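Local structure of diaminopimelate decarboxylase (Helicobacter pylori, 2QGH) at residues Y322-S334 and L361-V375. The protein probably catalyses the pyridoxal-phosphate-dependent decarboxylation of meso-diaminopimelate to L-lysine, the last step of bacterial lysine biosynthesis. Sequence-based numbering, arbitrary orientation.
Sequences YHAKHAIRVITPS and LPELEPGDKIAIEKV. With LYS (lysine), chain C.
R329 and A371 face each other as a hydrogen-bonded antiparallel pair, R329 N-H donating to A371 O (N to O 2.9 Å) and A371 N-H donating back to R329 O. Followed outward, the arginine first sets CB against E373 OE2 at 3.2 Å; CG and CD run past the same oxygen, which then lies over one face of the guanidinium. From NE to E373 OE2 is 3.7 Å, a long salt bridge of charges alone: the oxygen sits well out of the guanidinium plane, where no N-H points at it, and the two planes are 66° apart. A bend at chi3 (52°) brings NH2 beside A371 CB, and NH2 finds its stronger partner in E290 on strand 289-299. A371, whose lone methyl fits at the guanidinium's edge, in its plane, also takes I331 CD1 at a tight 3.5 Å.

Strand 328-330 thus pairs with one side of strand 369-372, whose backbone also bonds to strand 289-299, within the mixed beta-sheet domain that accompanies the PLP-binding barrel in this decarboxylase family. On the other face, branched aliphatics suit the sheet: I328 CG2 meets I370 CD1 at 3.6 Å, while V330 slides past L364 and P362.

Past the ends of strand 328-330 the backbone ladder continues through E373 N to A327 O and I331 N to K369 O, and side chains add to it. T332 OG1 accepts from K369 N at 3.1 Å. H326 offers ND1, in its ring plane, to E373 O at 2.9 Å; its NE2 bonds R318, which in turn holds the bound lysine. Further back, Y322 OH accepts from the alpha-amino N of that lysine at 3.0 Å and also bonds E350 of the second subunit.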
ATOM      1  N   TYR A 322       4.945  -8.381   3.427  1.00 18.66           N
ATOM      2  CA  TYR A 322       5.642  -9.182   4.429  1.00 20.58           C
ATOM      3  C   TYR A 322       5.790 -10.655   4.082  1.00 21.75           C
ATOM      4  O   TYR A 322       6.266 -11.433   4.908  1.00 21.52           O
ATOM      5  CB  TYR A 322       4.907  -9.070   5.768  1.00 17.55           C
ATOM      6  CG  TYR A 322       4.495  -7.660   6.109  1.00 15.31           C
ATOM      7  CD1 TYR A 322       5.427  -6.726   6.557  1.00 16.14           C
ATOM      8  CD2 TYR A 322       3.175  -7.250   5.955  1.00 15.56           C
ATOM      9  CE1 TYR A 322       5.054  -5.417   6.847  1.00 12.77           C
ATOM     10  CE2 TYR A 322       2.788  -5.944   6.238  1.00 16.31           C
ATOM     11  CZ  TYR A 322       3.733  -5.033   6.684  1.00 15.17           C
ATOM     12  OH  TYR A 322       3.344  -3.746   6.959  1.00 13.20           O
ATOM     13  N   HIS A 323       5.398 -11.037   2.869  1.00 23.66           N
ATOM     14  CA  HIS A 323       5.457 -12.437   2.460  1.00 25.68           C
ATOM     15  C   HIS A 323       4.577 -13.240   3.418  1.00 25.54           C
ATOM     16  O   HIS A 323       4.875 -14.392   3.735  1.00 24.85           O
ATOM     17  CB  HIS A 323       6.890 -12.975   2.516  1.00 28.75           C
ATOM     18  CG  HIS A 323       7.807 -12.363   1.503  1.00 35.39           C
ATOM     19  ND1 HIS A 323       8.289 -11.075   1.614  1.00 39.11           N
ATOM     20  CD2 HIS A 323       8.317 -12.857   0.350  1.00 36.85           C
ATOM     21  CE1 HIS A 323       9.055 -10.803   0.572  1.00 39.55           C
ATOM     22  NE2 HIS A 323       9.087 -11.866  -0.211  1.00 38.61           N
ATOM     23  N   ALA A 324       3.495 -12.622   3.881  1.00 24.48           N
ATOM     24  CA  ALA A 324       2.580 -13.275   4.810  1.00 24.18           C
ATOM     25  C   ALA A 324       1.650 -14.258   4.106  1.00 25.51           C
ATOM     26  O   ALA A 324       1.219 -14.039   2.972  1.00 26.42           O
ATOM     27  CB  ALA A 324       1.765 -12.235   5.551  1.00 22.01           C
ATOM     28  N   LYS A 325       1.344 -15.350   4.790  1.00 26.19           N
ATOM     29  CA  LYS A 325       0.461 -16.359   4.242  1.00 26.48           C
ATOM     30  C   LYS A 325      -0.782 -16.488   5.101  1.00 26.48           C
ATOM     31  O   LYS A 325      -0.707 -16.922   6.254  1.00 27.71           O
ATOM     32  CB  LYS A 325       1.174 -17.710   4.178  1.00 28.00           C
ATOM     33  CG  LYS A 325       2.448 -17.684   3.355  1.00 31.52           C
ATOM     34  CD  LYS A 325       3.201 -18.994   3.447  1.00 34.30           C
ATOM     35  CE  LYS A 325       4.528 -18.905   2.711  1.00 37.64           C
ATOM     36  NZ  LYS A 325       5.336 -20.149   2.859  1.00 39.08           N
ATOM     37  N   HIS A 326      -1.919 -16.080   4.550  1.00 24.45           N
ATOM     38  CA  HIS A 326      -3.191 -16.198   5.246  1.00 23.50           C
ATOM     39  C   HIS A 326      -3.936 -17.377   4.621  1.00 24.19           C
ATOM     40  O   HIS A 326      -3.857 -17.601   3.415  1.00 25.20           O
ATOM     41  CB  HIS A 326      -4.009 -14.914   5.096  1.00 21.40           C
ATOM     42  CG  HIS A 326      -3.438 -13.744   5.838  1.00 19.61           C
ATOM     43  ND1 HIS A 326      -4.150 -13.051   6.793  1.00 17.33           N
ATOM     44  CD2 HIS A 326      -2.229 -13.139   5.757  1.00 16.89           C
ATOM     45  CE1 HIS A 326      -3.407 -12.066   7.267  1.00 18.08           C
ATOM     46  NE2 HIS A 326      -2.235 -12.098   6.655  1.00 20.11           N
ATOM     47  N   ALA A 327      -4.650 -18.140   5.437  1.00 24.52           N
ATOM     48  CA  ALA A 327      -5.374 -19.291   4.921  1.00 25.96           C
ATOM     49  C   ALA A 327      -6.480 -18.886   3.949  1.00 26.66           C
ATOM     50  O   ALA A 327      -7.052 -17.798   4.051  1.00 26.36           O
ATOM     51  CB  ALA A 327      -5.955 -20.104   6.071  1.00 23.90           C
ATOM     52  N   ILE A 328      -6.757 -19.773   2.997  1.00 27.44           N
ATOM     53  CA  ILE A 328      -7.797 -19.559   1.996  1.00 29.30           C
ATOM     54  C   ILE A 328      -8.807 -20.701   2.123  1.00 29.45           C
ATOM     55  O   ILE A 328      -8.460 -21.874   1.999  1.00 29.81           O
ATOM     56  CB  ILE A 328      -7.205 -19.537   0.561  1.00 29.74           C
ATOM     57  CG1 ILE A 328      -6.347 -18.283   0.378  1.00 30.13           C
ATOM     58  CG2 ILE A 328      -8.327 -19.589  -0.475  1.00 28.72           C
ATOM     59  CD1 ILE A 328      -5.626 -18.206  -0.946  1.00 31.89           C
ATOM     60  N   ARG A 329     -10.057 -20.343   2.382  1.00 29.71           N
ATOM     61  CA  ARG A 329     -11.114 -21.325   2.551  1.00 31.80           C
ATOM     62  C   ARG A 329     -12.212 -21.146   1.500  1.00 32.17           C
ATOM     63  O   ARG A 329     -12.665 -20.029   1.248  1.00 31.79           O
ATOM     64  CB  ARG A 329     -11.707 -21.181   3.957  1.00 31.69           C
ATOM     65  CG  ARG A 329     -12.869 -22.098   4.264  1.00 32.73           C
ATOM     66  CD  ARG A 329     -13.594 -21.610   5.494  1.00 31.06           C
ATOM     67  NE  ARG A 329     -13.940 -20.204   5.346  1.00 36.56           N
ATOM     68  CZ  ARG A 329     -14.564 -19.480   6.266  1.00 38.51           C
ATOM     69  NH1 ARG A 329     -14.917 -20.031   7.421  1.00 42.46           N
ATOM     70  NH2 ARG A 329     -14.838 -18.205   6.032  1.00 37.33           N
ATOM     71  N   VAL A 330     -12.634 -22.247   0.883  1.00 33.43           N
ATOM     72  CA  VAL A 330     -13.690 -22.182  -0.116  1.00 33.40           C
ATOM     73  C   VAL A 330     -15.030 -22.086   0.605  1.00 36.86           C
ATOM     74  O   VAL A 330     -15.318 -22.874   1.506  1.00 37.37           O
ATOM     75  CB  VAL A 330     -13.693 -23.421  -1.019  1.00 31.83           C
ATOM     76  CG1 VAL A 330     -14.845 -23.330  -2.014  1.00 30.23           C
ATOM     77  CG2 VAL A 330     -12.362 -23.531  -1.750  1.00 30.21           C
ATOM     78  N   ILE A 331     -15.841 -21.112   0.210  1.00 39.44           N
ATOM     79  CA  ILE A 331     -17.144 -20.899   0.821  1.00 42.31           C
ATOM     80  C   ILE A 331     -18.250 -21.622   0.058  1.00 45.91           C
ATOM     81  O   ILE A 331     -19.280 -21.992   0.632  1.00 46.31           O
ATOM     82  CB  ILE A 331     -17.471 -19.396   0.872  1.00 42.32           C
ATOM     83  CG1 ILE A 331     -16.399 -18.666   1.686  1.00 41.13           C
ATOM     84  CG2 ILE A 331     -18.863 -19.181   1.459  1.00 41.46           C
ATOM     85  CD1 ILE A 331     -16.606 -17.174   1.781  1.00 40.70           C
ATOM     86  N   THR A 332     -18.029 -21.822  -1.238  1.00 48.70           N
ATOM     87  CA  THR A 332     -18.999 -22.492  -2.093  1.00 51.25           C
ATOM     88  C   THR A 332     -18.817 -24.009  -2.078  1.00 52.90           C
ATOM     89  O   THR A 332     -17.767 -24.530  -2.470  1.00 53.05           O
ATOM     90  CB  THR A 332     -18.890 -21.972  -3.549  1.00 51.24           C
ATOM     91  OG1 THR A 332     -19.344 -20.614  -3.603  1.00 50.48           O
ATOM     92  CG2 THR A 332     -19.729 -22.821  -4.495  1.00 51.32           C
ATOM     93  N   PRO A 333     -19.847 -24.742  -1.621  1.00 54.64           N
ATOM     94  CA  PRO A 333     -19.766 -26.205  -1.570  1.00 55.82           C
ATOM     95  C   PRO A 333     -19.495 -26.751  -2.959  1.00 56.25           C
ATOM     96  O   PRO A 333     -20.408 -26.861  -3.773  1.00 58.02           O
ATOM     97  CB  PRO A 333     -21.140 -26.610  -1.045  1.00 55.85           C
ATOM     98  CG  PRO A 333     -22.034 -25.517  -1.576  1.00 56.07           C
ATOM     99  CD  PRO A 333     -21.210 -24.280  -1.299  1.00 55.46           C
ATOM    100  N   SER A 334     -18.236 -27.082  -3.228  1.00 56.18           N
ATOM    101  CA  SER A 334     -17.851 -27.600  -4.537  1.00 55.02           C
ATOM    102  C   SER A 334     -16.517 -28.335  -4.427  1.00 54.65           C
ATOM    103  O   SER A 334     -16.330 -29.173  -3.546  1.00 53.68           O
ATOM    104  CB  SER A 334     -17.743 -26.437  -5.542  1.00 55.38           C
ATOM    105  OG  SER A 334     -17.605 -26.887  -6.883  1.00 53.12           O
ATOM    106  N   LEU A 361      -6.428 -26.365  -3.786  1.00 43.87           N
ATOM    107  CA  LEU A 361      -7.875 -26.204  -3.779  1.00 43.43           C
ATOM    108  C   LEU A 361      -8.569 -27.043  -4.841  1.00 42.68           C
ATOM    109  O   LEU A 361      -7.959 -27.460  -5.823  1.00 42.19           O
ATOM    110  CB  LEU A 361      -8.232 -24.731  -4.004  1.00 43.71           C
ATOM    111  CG  LEU A 361      -7.662 -23.680  -3.046  1.00 44.71           C
ATOM    112  CD1 LEU A 361      -8.118 -22.298  -3.491  1.00 42.59           C
ATOM    113  CD2 LEU A 361      -8.122 -23.967  -1.619  1.00 45.27           C
ATOM    114  N   PRO A 362      -9.867 -27.310  -4.648  1.00 43.20           N
ATOM    115  CA  PRO A 362     -10.605 -28.102  -5.636  1.00 44.63           C
ATOM    116  C   PRO A 362     -10.771 -27.232  -6.872  1.00 45.67           C
ATOM    117  O   PRO A 362     -10.592 -26.010  -6.798  1.00 46.88           O
ATOM    118  CB  PRO A 362     -11.931 -28.368  -4.938  1.00 43.73           C
ATOM    119  CG  PRO A 362     -12.112 -27.138  -4.099  1.00 43.89           C
ATOM    120  CD  PRO A 362     -10.732 -26.936  -3.518  1.00 42.33           C
ATOM    121  N   GLU A 363     -11.094 -27.835  -8.010  1.00 45.56           N
ATOM    122  CA  GLU A 363     -11.267 -27.025  -9.202  1.00 45.50           C
ATOM    123  C   GLU A 363     -12.473 -26.140  -8.952  1.00 43.15           C
ATOM    124  O   GLU A 363     -13.522 -26.616  -8.517  1.00 44.51           O
ATOM    125  CB  GLU A 363     -11.494 -27.887 -10.448  1.00 46.78           C
ATOM    126  CG  GLU A 363     -11.455 -27.063 -11.727  1.00 50.32           C
ATOM    127  CD  GLU A 363     -11.554 -27.896 -12.988  1.00 52.32           C
ATOM    128  OE1 GLU A 363     -11.466 -27.306 -14.089  1.00 53.07           O
ATOM    129  OE2 GLU A 363     -11.721 -29.132 -12.883  1.00 53.38           O
ATOM    130  N   LEU A 364     -12.314 -24.846  -9.199  1.00 41.20           N
ATOM    131  CA  LEU A 364     -13.398 -23.895  -8.987  1.00 38.95           C
ATOM    132  C   LEU A 364     -13.803 -23.331 -10.328  1.00 36.96           C
ATOM    133  O   LEU A 364     -13.069 -23.442 -11.307  1.00 36.01           O
ATOM    134  CB  LEU A 364     -12.946 -22.749  -8.078  1.00 39.12           C
ATOM    135  CG  LEU A 364     -12.431 -23.059  -6.668  1.00 39.14           C
ATOM    136  CD1 LEU A 364     -11.694 -21.848  -6.119  1.00 37.98           C
ATOM    137  CD2 LEU A 364     -13.589 -23.441  -5.758  1.00 37.71           C
ATOM    138  N   GLU A 365     -14.978 -22.722 -10.367  1.00 36.28           N
ATOM    139  CA  GLU A 365     -15.474 -22.126 -11.592  1.00 35.59           C
ATOM    140  C   GLU A 365     -15.899 -20.683 -11.357  1.00 32.93           C
ATOM    141  O   GLU A 365     -16.106 -20.260 -10.218  1.00 31.31           O
ATOM    142  CB  GLU A 365     -16.643 -22.948 -12.138  1.00 39.03           C
ATOM    143  CG  GLU A 365     -17.686 -23.325 -11.103  1.00 43.85           C
ATOM    144  CD  GLU A 365     -18.791 -24.175 -11.696  1.00 47.07           C
ATOM    145  OE1 GLU A 365     -19.652 -23.625 -12.423  1.00 48.11           O
ATOM    146  OE2 GLU A 365     -18.787 -25.399 -11.446  1.00 48.62           O
ATOM    147  N   PRO A 366     -16.022 -19.905 -12.441  1.00 31.86           N
ATOM    148  CA  PRO A 366     -16.425 -18.500 -12.353  1.00 30.43           C
ATOM    149  C   PRO A 366     -17.655 -18.344 -11.477  1.00 28.69           C
ATOM    150  O   PRO A 366     -18.689 -18.962 -11.724  1.00 29.90           O
ATOM    151  CB  PRO A 366     -16.698 -18.137 -13.807  1.00 31.64           C
ATOM    152  CG  PRO A 366     -15.693 -18.972 -14.543  1.00 31.92           C
ATOM    153  CD  PRO A 366     -15.827 -20.307 -13.846  1.00 32.08           C
ATOM    154  N   GLY A 367     -17.534 -17.526 -10.442  1.00 27.38           N
ATOM    155  CA  GLY A 367     -18.649 -17.319  -9.546  1.00 28.89           C
ATOM    156  C   GLY A 367     -18.452 -17.941  -8.177  1.00 29.18           C
ATOM    157  O   GLY A 367     -19.084 -17.512  -7.214  1.00 30.11           O
ATOM    158  N   ASP A 368     -17.590 -18.949  -8.072  1.00 29.98           N
ATOM    159  CA  ASP A 368     -17.366 -19.579  -6.774  1.00 32.08           C
ATOM    160  C   ASP A 368     -16.771 -18.564  -5.803  1.00 32.91           C
ATOM    161  O   ASP A 368     -15.974 -17.706  -6.192  1.00 34.59           O
ATOM    162  CB  ASP A 368     -16.432 -20.793  -6.890  1.00 31.99           C
ATOM    163  CG  ASP A 368     -17.116 -22.007  -7.495  1.00 31.90           C
ATOM    164  OD1 ASP A 368     -18.318 -22.215  -7.228  1.00 29.60           O
ATOM    165  OD2 ASP A 368     -16.442 -22.766  -8.225  1.00 34.28           O
ATOM    166  N   LYS A 369     -17.163 -18.668  -4.540  1.00 32.27           N
ATOM    167  CA  LYS A 369     -16.686 -17.752  -3.520  1.00 31.36           C
ATOM    168  C   LYS A 369     -15.681 -18.384  -2.557  1.00 30.48           C
ATOM    169  O   LYS A 369     -15.808 -19.550  -2.180  1.00 29.92           O
ATOM    170  CB  LYS A 369     -17.878 -17.214  -2.731  1.00 32.81           C
ATOM    171  CG  LYS A 369     -18.994 -16.673  -3.612  1.00 34.54           C
ATOM    172  CD  LYS A 369     -18.536 -15.476  -4.436  1.00 32.86           C
ATOM    173  CE  LYS A 369     -19.627 -15.023  -5.387  1.00 33.74           C
ATOM    174  NZ  LYS A 369     -20.860 -14.588  -4.677  1.00 35.27           N
ATOM    175  N   ILE A 370     -14.673 -17.606  -2.177  1.00 27.68           N
ATOM    176  CA  ILE A 370     -13.666 -18.065  -1.234  1.00 26.33           C
ATOM    177  C   ILE A 370     -13.414 -16.941  -0.232  1.00 25.59           C
ATOM    178  O   ILE A 370     -13.720 -15.779  -0.495  1.00 24.75           O
ATOM    179  CB  ILE A 370     -12.325 -18.421  -1.930  1.00 27.26           C
ATOM    180  CG1 ILE A 370     -11.517 -17.153  -2.205  1.00 26.38           C
ATOM    181  CG2 ILE A 370     -12.596 -19.164  -3.228  1.00 24.24           C
ATOM    182  CD1 ILE A 370     -10.149 -17.424  -2.756  1.00 27.77           C
ATOM    183  N   ALA A 371     -12.868 -17.293   0.921  1.00 25.45           N
ATOM    184  CA  ALA A 371     -12.569 -16.301   1.939  1.00 23.97           C
ATOM    185  C   ALA A 371     -11.113 -16.414   2.352  1.00 22.98           C
ATOM    186  O   ALA A 371     -10.618 -17.508   2.596  1.00 23.58           O
ATOM    187  CB  ALA A 371     -13.471 -16.493   3.147  1.00 23.08           C
ATOM    188  N   ILE A 372     -10.422 -15.278   2.389  1.00 23.97           N
ATOM    189  CA  ILE A 372      -9.030 -15.233   2.815  1.00 24.73           C
ATOM    190  C   ILE A 372      -9.166 -14.935   4.291  1.00 24.03           C
ATOM    191  O   ILE A 372      -9.752 -13.921   4.667  1.00 24.66           O
ATOM    192  CB  ILE A 372      -8.260 -14.100   2.123  1.00 25.60           C
ATOM    193  CG1 ILE A 372      -8.246 -14.340   0.607  1.00 26.89           C
ATOM    194  CG2 ILE A 372      -6.844 -14.028   2.663  1.00 22.09           C
ATOM    195  CD1 ILE A 372      -7.521 -13.259  -0.186  1.00 24.67           C
ATOM    196  N   GLU A 373      -8.623 -15.818   5.121  1.00 24.25           N
ATOM    197  CA  GLU A 373      -8.744 -15.708   6.577  1.00 23.21           C
ATOM    198  C   GLU A 373      -7.825 -14.774   7.372  1.00 22.03           C
ATOM    199  O   GLU A 373      -6.744 -14.394   6.926  1.00 20.00           O
ATOM    200  CB  GLU A 373      -8.672 -17.122   7.175  1.00 23.87           C
ATOM    201  CG  GLU A 373      -9.985 -17.908   7.067  1.00 23.75           C
ATOM    202  CD  GLU A 373      -9.837 -19.393   7.391  1.00 23.85           C
ATOM    203  OE1 GLU A 373      -9.086 -19.740   8.328  1.00 24.88           O
ATOM    204  OE2 GLU A 373     -10.492 -20.215   6.716  1.00 21.49           O
ATOM    205  N   LYS A 374      -8.293 -14.417   8.568  1.00 21.89           N
ATOM    206  CA  LYS A 374      -7.562 -13.558   9.502  1.00 22.34           C
ATOM    207  C   LYS A 374      -6.992 -12.289   8.883  1.00 21.27           C
ATOM    208  O   LYS A 374      -5.824 -11.948   9.110  1.00 20.48           O
ATOM    209  CB  LYS A 374      -6.424 -14.350  10.161  1.00 24.93           C
ATOM    210  CG  LYS A 374      -6.857 -15.656  10.792  1.00 23.31           C
ATOM    211  CD  LYS A 374      -5.702 -16.329  11.504  1.00 26.28           C
ATOM    212  CE  LYS A 374      -6.085 -17.732  11.966  1.00 25.10           C
ATOM    213  NZ  LYS A 374      -7.279 -17.696  12.838  1.00 26.87           N
ATOM    214  N   VAL A 375      -7.826 -11.588   8.121  1.00 20.15           N
ATOM    215  CA  VAL A 375      -7.436 -10.352   7.453  1.00 17.67           C
ATOM    216  C   VAL A 375      -8.048  -9.127   8.128  1.00 17.32           C
ATOM    217  O   VAL A 375      -8.129  -8.055   7.522  1.00 15.53           O
ATOM    218  CB  VAL A 375      -7.883 -10.354   5.978  1.00 17.43           C
ATOM    219  CG1 VAL A 375      -7.258 -11.514   5.249  1.00 14.09           C
ATOM    220  CG2 VAL A 375      -9.399 -10.426   5.900  1.00 16.71           C
TER
HETATM  221  N   LYS C 407       1.456  -3.570   9.278  1.00 19.82           N
HETATM  222  CA  LYS C 407       2.143  -4.737   9.915  1.00 22.77           C
HETATM  223  C   LYS C 407       1.487  -6.046   9.476  1.00 23.07           C
HETATM  224  O   LYS C 407       0.691  -5.991   8.517  1.00 24.45           O
HETATM  225  CB  LYS C 407       2.094  -4.599  11.448  1.00 20.42           C
HETATM  226  CG  LYS C 407       2.885  -3.408  11.968  1.00 18.80           C
HETATM  227  CD  LYS C 407       2.548  -3.063  13.406  1.00 18.36           C
HETATM  228  CE  LYS C 407       3.390  -1.876  13.867  1.00 19.60           C
HETATM  229  NZ  LYS C 407       3.025  -1.330  15.218  1.00 20.66           N
HETATM  230  OXT LYS C 407       1.772  -7.102  10.083  1.00 22.80           O